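Local coordinates for ESX secretion system protein YukD (Bacillus subtilis, PDB 2BPS) that is required for secretion of YukE and is probably a component or regulator of the ESX/ESAT-6-like secretion system, at residues I5-D10 / L21-Y26. Residues are numbered along the deposited sequence; the frame is centred on the assembly and turned at random.
Sequences IDITID and LRLSDY
Ile5 and Leu23 form an antiparallel hydrogen-bonded pair, Ile5 N donating to Leu23 O at 3.0 Å and Leu23 N to Ile5 O. Their side chains run side by side into the interior, where Ile5 CG1 lies 4.1 Å from Leu23 CD2, while Ile5 CG2 meets Asp25 CB. On the other face, at the non-hydrogen-bonded pair, the short acid of Asp6 suits a long, basic neighbour: Arg22 grips it side-on, NE to OD2 at 2.7 Å and NH1 to OD1 at 3.2 Å. A bend at chi3 (-67°) brings Arg22 NE to the acid, both oxygens use syn lone pairs, and the carboxylate and guanidinium planes are 11° apart. An alanine for Asp6 would probably leave the Arg22 guanidinium without its charged mate and free to swing. Ile7 pairs with Leu21 through two backbone hydrogen bonds; beta-branched like Ile5, it suits an extended strand, and Ile7 CD1 reaches Leu23 CD2 at 4.0 Å on the buried face. This is the first hairpin of the ubiquitin-like fold: strand 18-24 edges the sheet, the parallel strand 77-80 flanks strand 4-10 on its other side, and Ile7 and Ile9 rest on Val32 of helix 31-39.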
loop_
_atom_site.group_PDB
_atom_site.type_symbol
_atom_site.label_atom_id
_atom_site.label_comp_id
_atom_site.label_asym_id
_atom_site.label_seq_id
_atom_site.Cartn_x
_atom_site.Cartn_y
_atom_site.Cartn_z
ATOM N N ILE A 5 0.018 11.678 3.193
ATOM C CA ILE A 5 -1.238 11.004 3.506
ATOM C C ILE A 5 -1.020 9.905 4.544
ATOM O O ILE A 5 0.009 9.246 4.557
ATOM C CB ILE A 5 -1.879 10.362 2.250
ATOM C CG1 ILE A 5 -0.999 9.231 1.729
ATOM C CG2 ILE A 5 -2.039 11.392 1.162
ATOM C CD1 ILE A 5 -1.581 8.508 0.552
ATOM N N ASP A 6 -1.994 9.727 5.422
ATOM C CA ASP A 6 -1.926 8.698 6.450
ATOM C C ASP A 6 -2.795 7.558 5.998
ATOM O O ASP A 6 -4.000 7.720 5.848
ATOM C CB ASP A 6 -2.476 9.207 7.770
ATOM C CG ASP A 6 -1.508 10.089 8.497
ATOM O OD1 ASP A 6 -1.850 10.516 9.616
ATOM O OD2 ASP A 6 -0.411 10.353 7.964
ATOM N N ILE A 7 -2.198 6.397 5.790
ATOM C CA ILE A 7 -2.970 5.250 5.345
ATOM C C ILE A 7 -2.676 4.032 6.210
ATOM O O ILE A 7 -1.891 4.112 7.160
ATOM C CB ILE A 7 -2.663 4.932 3.868
ATOM C CG1 ILE A 7 -1.174 4.615 3.701
ATOM C CG2 ILE A 7 -3.076 6.115 3.007
ATOM C CD1 ILE A 7 -0.758 4.311 2.281
ATOM N N THR A 8 -3.330 2.918 5.889
ATOM C CA THR A 8 -3.130 1.672 6.614
ATOM C C THR A 8 -2.775 0.572 5.635
ATOM O O THR A 8 -3.429 0.427 4.600
ATOM C CB THR A 8 -4.387 1.244 7.338
ATOM O OG1 THR A 8 -4.750 2.257 8.259
ATOM C CG2 THR A 8 -4.158 -0.030 8.095
ATOM N N ILE A 9 -1.743 -0.201 5.954
ATOM C CA ILE A 9 -1.349 -1.295 5.091
ATOM C C ILE A 9 -1.748 -2.615 5.741
ATOM O O ILE A 9 -1.445 -2.863 6.911
ATOM C CB ILE A 9 0.148 -1.269 4.832
ATOM C CG1 ILE A 9 0.570 0.150 4.421
ATOM C CG2 ILE A 9 0.496 -2.276 3.755
ATOM C CD1 ILE A 9 -0.254 0.781 3.295
ATOM N N ASP A 10 -2.441 -3.453 4.974
ATOM C CA ASP A 10 -2.922 -4.738 5.459
ATOM C C ASP A 10 -2.275 -5.922 4.731
ATOM O O ASP A 10 -2.504 -6.139 3.549
ATOM C CB ASP A 10 -4.445 -4.778 5.306
ATOM C CG ASP A 10 -5.078 -5.989 5.964
ATOM O OD1 ASP A 10 -6.304 -5.936 6.217
ATOM O OD2 ASP A 10 -4.371 -6.995 6.223
ATOM N N LEU A 21 0.939 3.929 7.962
ATOM C CA LEU A 21 2.054 4.561 7.265
ATOM C C LEU A 21 1.730 5.975 6.793
ATOM O O LEU A 21 0.612 6.250 6.372
ATOM C CB LEU A 21 2.422 3.682 6.058
ATOM C CG LEU A 21 3.660 3.816 5.164
ATOM C CD1 LEU A 21 3.226 4.140 3.740
ATOM C CD2 LEU A 21 4.606 4.843 5.729
ATOM N N ARG A 22 2.705 6.872 6.893
ATOM C CA ARG A 22 2.545 8.239 6.409
ATOM C C ARG A 22 3.641 8.501 5.385
ATOM O O ARG A 22 4.832 8.460 5.712
ATOM C CB ARG A 22 2.677 9.272 7.526
ATOM C CG ARG A 22 2.777 10.696 6.964
ATOM C CD ARG A 22 2.900 11.745 8.044
ATOM N NE ARG A 22 1.680 11.835 8.836
ATOM C CZ ARG A 22 1.537 12.627 9.891
ATOM N NH1 ARG A 22 0.391 12.649 10.551
ATOM N NH2 ARG A 22 2.540 13.395 10.290
ATOM N N LEU A 23 3.242 8.772 4.150
ATOM C CA LEU A 23 4.208 9.038 3.099
ATOM C C LEU A 23 3.631 10.014 2.083
ATOM O O LEU A 23 2.437 10.308 2.094
ATOM C CB LEU A 23 4.603 7.736 2.392
ATOM C CG LEU A 23 3.694 7.222 1.275
ATOM C CD1 LEU A 23 4.330 5.993 0.643
ATOM C CD2 LEU A 23 2.317 6.902 1.825
ATOM N N SER A 24 4.497 10.515 1.208
ATOM C CA SER A 24 4.077 11.446 0.177
ATOM C C SER A 24 3.327 10.705 -0.923
ATOM O O SER A 24 3.788 9.671 -1.414
ATOM C CB SER A 24 5.287 12.154 -0.411
ATOM O OG SER A 24 4.873 13.049 -1.424
ATOM N N ASP A 25 2.178 11.246 -1.319
ATOM C CA ASP A 25 1.367 10.606 -2.334
ATOM C C ASP A 25 1.926 10.650 -3.744
ATOM O O ASP A 25 1.279 10.156 -4.669
ATOM C CB ASP A 25 -0.057 11.170 -2.327
ATOM C CG ASP A 25 -0.117 12.633 -2.702
ATOM O OD1 ASP A 25 0.827 13.133 -3.353
ATOM O OD2 ASP A 25 -1.128 13.278 -2.357
ATOM N N TYR A 26 3.107 11.234 -3.933
ATOM C CA TYR A 26 3.678 11.254 -5.279
ATOM C C TYR A 26 4.418 9.935 -5.488
ATOM O O TYR A 26 5.042 9.708 -6.526
ATOM C CB TYR A 26 4.642 12.428 -5.486
ATOM C CG TYR A 26 6.046 12.186 -4.971
ATOM C CD1 TYR A 26 6.335 12.286 -3.609
ATOM C CD2 TYR A 26 7.096 11.871 -5.844
ATOM C CE1 TYR A 26 7.633 12.088 -3.115
ATOM C CE2 TYR A 26 8.404 11.666 -5.357
ATOM C CZ TYR A 26 8.661 11.780 -3.987
ATOM O OH TYR A 26 9.930 11.599 -3.472
#